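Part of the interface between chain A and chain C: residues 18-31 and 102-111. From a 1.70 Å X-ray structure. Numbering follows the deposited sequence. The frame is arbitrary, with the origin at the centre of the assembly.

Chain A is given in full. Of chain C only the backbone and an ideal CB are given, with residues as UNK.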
# COMPACT_ATOMS: atom_id res chain seq x y z
N ALA A 18 11.48 16.99 14.19
CA ALA A 18 12.27 17.58 13.12
C ALA A 18 12.18 16.79 11.82
O ALA A 18 13.02 16.97 10.93
CB ALA A 18 13.75 17.72 13.51
N ARG A 19 11.21 15.90 11.72
CA ARG A 19 11.09 15.16 10.48
C ARG A 19 10.28 16.02 9.53
O ARG A 19 9.05 16.01 9.55
CB ARG A 19 10.44 13.78 10.71
CG ARG A 19 10.25 12.93 9.43
CD ARG A 19 11.54 12.20 9.04
NE ARG A 19 11.39 11.33 7.87
CZ ARG A 19 12.41 10.98 7.08
NH1 ARG A 19 12.18 10.19 6.03
NH2 ARG A 19 13.63 11.45 7.32
N PHE A 20 11.00 16.74 8.66
CA PHE A 20 10.36 17.70 7.77
C PHE A 20 10.57 17.39 6.29
O PHE A 20 10.78 18.29 5.48
CB PHE A 20 10.85 19.12 8.05
CG PHE A 20 10.49 19.64 9.41
CD1 PHE A 20 9.18 20.02 9.69
CD2 PHE A 20 11.45 19.84 10.38
CE1 PHE A 20 8.83 20.52 10.93
CE2 PHE A 20 11.11 20.36 11.63
CZ PHE A 20 9.79 20.70 11.90
N GLY A 21 10.51 16.11 5.95
CA GLY A 21 10.62 15.67 4.58
C GLY A 21 11.62 14.54 4.47
O GLY A 21 12.40 14.29 5.39
N ASP A 22 11.61 13.86 3.33
CA ASP A 22 12.60 12.83 3.07
C ASP A 22 13.95 13.42 2.68
O ASP A 22 14.07 14.63 2.41
CB ASP A 22 12.11 11.87 1.99
CG ASP A 22 10.70 11.37 2.27
OD1 ASP A 22 10.20 11.60 3.39
OD2 ASP A 22 10.11 10.74 1.37
N LYS A 23 14.96 12.56 2.67
CA LYS A 23 16.31 12.98 2.35
C LYS A 23 16.83 12.18 1.18
O LYS A 23 16.41 11.04 0.96
CB LYS A 23 17.23 12.83 3.56
CG LYS A 23 16.80 13.62 4.77
CD LYS A 23 18.02 13.97 5.60
CE LYS A 23 17.98 13.31 6.95
NZ LYS A 23 17.28 14.17 7.95
N ILE A 24 17.73 12.78 0.41
CA ILE A 24 18.29 12.06 -0.72
C ILE A 24 19.05 10.81 -0.26
O ILE A 24 19.04 9.79 -0.95
CB ILE A 24 19.20 12.99 -1.58
CG1 ILE A 24 19.64 12.26 -2.86
CG2 ILE A 24 20.38 13.50 -0.77
CD1 ILE A 24 20.11 13.19 -3.93
N GLU A 25 19.65 10.86 0.93
CA GLU A 25 20.34 9.69 1.49
C GLU A 25 19.43 8.48 1.64
O GLU A 25 19.87 7.33 1.44
CB GLU A 25 20.96 10.01 2.85
CG GLU A 25 22.12 10.99 2.78
CD GLU A 25 21.73 12.44 2.99
OE1 GLU A 25 20.57 12.82 2.70
OE2 GLU A 25 22.60 13.23 3.42
N GLU A 26 18.17 8.72 1.98
CA GLU A 26 17.23 7.63 2.21
C GLU A 26 16.88 6.96 0.89
O GLU A 26 16.81 5.74 0.79
CB GLU A 26 15.97 8.15 2.94
CG GLU A 26 16.28 8.60 4.37
CD GLU A 26 15.24 9.56 4.96
OE1 GLU A 26 14.31 9.98 4.23
OE2 GLU A 26 15.37 9.93 6.15
N ILE A 27 16.72 7.77 -0.14
CA ILE A 27 16.47 7.25 -1.48
C ILE A 27 17.68 6.47 -2.00
O ILE A 27 17.55 5.37 -2.54
CB ILE A 27 16.12 8.40 -2.44
CG1 ILE A 27 14.72 8.91 -2.11
CG2 ILE A 27 16.18 7.92 -3.90
CD1 ILE A 27 13.67 7.88 -2.36
N ASP A 28 18.86 7.05 -1.82
CA ASP A 28 20.10 6.42 -2.23
C ASP A 28 20.25 5.06 -1.56
O ASP A 28 20.67 4.10 -2.19
CB ASP A 28 21.31 7.32 -1.92
CG ASP A 28 21.48 8.46 -2.93
OD1 ASP A 28 20.84 8.42 -4.01
OD2 ASP A 28 22.28 9.39 -2.65
N ALA A 29 19.91 4.97 -0.29
CA ALA A 29 20.01 3.69 0.44
C ALA A 29 19.05 2.64 -0.11
O ALA A 29 19.39 1.47 -0.22
CB ALA A 29 19.78 3.91 1.91
N ILE A 30 17.83 3.05 -0.42
CA ILE A 30 16.85 2.14 -1.02
C ILE A 30 17.35 1.64 -2.39
O ILE A 30 17.28 0.44 -2.72
CB ILE A 30 15.47 2.83 -1.17
CG1 ILE A 30 14.81 2.98 0.21
CG2 ILE A 30 14.56 2.01 -2.10
CD1 ILE A 30 13.57 3.91 0.22
N GLN A 31 17.87 2.56 -3.20
CA GLN A 31 18.36 2.17 -4.51
C GLN A 31 19.50 1.15 -4.36
O GLN A 31 19.57 0.17 -5.10
CB GLN A 31 18.83 3.39 -5.30
CG GLN A 31 17.71 4.34 -5.67
CD GLN A 31 18.20 5.54 -6.46
OE1 GLN A 31 19.38 5.65 -6.77
NE2 GLN A 31 17.28 6.43 -6.80
N UNK C 102 0.33 8.73 4.95
CA UNK C 102 1.60 8.82 5.65
C UNK C 102 2.60 7.97 4.92
O UNK C 102 2.35 7.56 3.79
CB UNK C 102 1.47 8.39 7.11
N UNK C 103 3.75 7.70 5.54
CA UNK C 103 4.77 6.91 4.86
C UNK C 103 4.29 5.50 4.55
O UNK C 103 3.56 4.89 5.33
CB UNK C 103 6.04 6.85 5.71
N UNK C 104 4.68 5.00 3.39
CA UNK C 104 4.36 3.64 3.00
C UNK C 104 5.11 2.63 3.86
O UNK C 104 4.52 1.69 4.42
CB UNK C 104 4.69 3.42 1.52
N UNK C 105 6.42 2.82 3.94
CA UNK C 105 7.29 1.86 4.58
C UNK C 105 8.43 2.58 5.29
O UNK C 105 8.18 3.47 6.12
CB UNK C 105 7.83 0.86 3.56
N UNK C 106 9.67 2.24 4.95
CA UNK C 106 10.82 2.87 5.59
C UNK C 106 11.00 4.31 5.10
O UNK C 106 10.40 4.71 4.13
CB UNK C 106 12.09 2.06 5.32
N UNK C 107 11.83 5.09 5.80
CA UNK C 107 12.15 6.43 5.27
C UNK C 107 12.64 6.39 3.82
O UNK C 107 13.55 5.62 3.48
CB UNK C 107 13.21 7.10 6.15
N UNK C 108 12.01 7.21 2.98
CA UNK C 108 12.33 7.24 1.56
C UNK C 108 11.36 6.49 0.66
O UNK C 108 11.38 6.66 -0.56
CB UNK C 108 13.73 6.67 1.35
N UNK C 109 10.47 5.70 1.25
CA UNK C 109 9.55 4.87 0.49
C UNK C 109 8.33 5.64 -0.01
O UNK C 109 7.43 5.05 -0.63
CB UNK C 109 9.10 3.69 1.35
N UNK C 110 8.28 6.94 0.28
CA UNK C 110 7.16 7.75 -0.17
C UNK C 110 5.89 7.54 0.64
O UNK C 110 5.92 7.00 1.75
CB UNK C 110 6.87 7.45 -1.64
N UNK C 111 4.77 7.99 0.08
CA UNK C 111 3.53 8.07 0.82
C UNK C 111 2.48 7.07 0.36
O UNK C 111 2.42 6.72 -0.84
CB UNK C 111 2.97 9.49 0.71

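Chain A meets this segment with the start of a helix and the loop before it. Arg19(A) and Glu26(A) are already paired, NH1 to OE1 at 2.8 Å and NH2 to OE2 at 2.6 Å, so the charges on offer are largely spent, and next to them Ile27(A) and Ile30(A) present a greasy patch.

Position 102 is out of reach, so chain A sets no demand, but its fully extended backbone leans toward glycine; it is Gly102(C). At position 103 the CA-to-CB bond points toward chain A, but nothing lies within 5.5 Å of the CB, so only a long side chain could arrive. An acid might answer the guanidinium of Arg19(A); a long polar chain could use water. The residue is Arg103(C), a like charge, with its NH1 4.1 Å from NE of Arg19(A). A water eases the approach, accepting from Arg103(C) NH1 at 3.0 Å and weakly from Arg19(A) NE at 3.4 Å. Arg103(C) is also held from its own side, NE donating to the carbonyl O of position 105 at 2.9 Å.

Positions 104 and 105 do not reach chain A, which therefore gives no guidance, but phi/psi of -145/-124 at 105 is uncommon for residues with a side chain and favours glycine. They are Leu104(C) and Gly105(C).

At position 106 the CA-to-CB bond runs sideways, and the CB has room around it. A side chain of some length could bend to Ile30(A), so leucine, isoleucine or methionine would suit. Ile106(C) does this, its CD1 lying 3.7 Å from CG1 of Ile30(A).

Position 107 points toward chain A, and its ideal CB packs tightly against the paired groups, 3.3 Å from Arg19(A) NH1 and 3.4 Å from Glu26(A) CD. With that pair satisfied, a compact side chain such as alanine or proline fits, and phi of -52° is compatible with proline. Pro107(C) packs its CB 3.5 Å from Arg19(A) NH1 and 3.5 Å from Glu26(A) CD. Its carbonyl O takes a 2.8 Å bond from a second water, which also donates to Glu26(A) O at 2.9 Å.

Position 108 is the strictest. An ideal CB would lie 3.0 Å from Ile30(A) CD1, a clash, and 3.1 Å from Glu26(A) CB, while phi/psi of 102/-12 would jam it against the preceding carbonyl. Both arguments demand glycine. Gly108(C), within a type II turn, lets the backbone itself become the contact surface: its O is 3.2 Å from Ile27(A) CD1, its C 3.4 Å from Ile30(A) CD1 and its CA 4.1 Å from Asp22(A) OD2.

Position 109 turns its CB away, so chain A asks little and the turn may choose; a small polar residue is reasonable. Ser109(C) serves its own loop, OG donating to Ile106(C) O at 2.6 Å and accepting from Gly105(C) N at 2.8 Å.

Position 110 also faces away, and its positive phi favours glycine; Gly110(C) supplies it. Its N lies 4.4 Å from Asp22(A) OD2, which makes no hydrogen bond to this segment but is bonded elsewhere in the structure. Position 111 runs sideways with no contact, so many residues would do. Ser111(C) is found there.

The rule: at the turn, backbone and the apolar Ile106(C) and Pro107(C) pack against chain A, while one water links Arg103(C) to Arg19(A) and another joins Pro107(C) O to Glu26(A) O.

Chain C (102-111) GRLGIPGSGS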
# COMPACT_ATOMS: atom_id res chain seq x y z
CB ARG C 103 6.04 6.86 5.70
CG ARG C 103 7.27 6.73 4.89
CD ARG C 103 8.44 7.19 5.70
NE ARG C 103 8.67 6.27 6.80
CZ ARG C 103 9.05 6.63 8.02
NH1 ARG C 103 9.21 7.91 8.31
NH2 ARG C 103 9.26 5.70 8.94
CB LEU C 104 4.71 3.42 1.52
CG LEU C 104 4.74 1.98 1.03
CD1 LEU C 104 3.37 1.26 1.09
CD2 LEU C 104 5.29 2.00 -0.39
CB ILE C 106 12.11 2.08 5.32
CG1 ILE C 106 12.52 2.19 3.85
CG2 ILE C 106 11.92 0.63 5.68
CD1 ILE C 106 13.99 1.83 3.63
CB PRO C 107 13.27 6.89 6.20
CG PRO C 107 12.96 6.21 7.50
CD PRO C 107 12.44 4.86 7.12
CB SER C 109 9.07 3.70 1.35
OG SER C 109 8.42 4.17 2.53
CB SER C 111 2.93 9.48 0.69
OG SER C 111 3.83 10.45 1.24
O HOH W 1 8.33 10.37 6.78
O HOH W 2 16.21 4.69 3.43
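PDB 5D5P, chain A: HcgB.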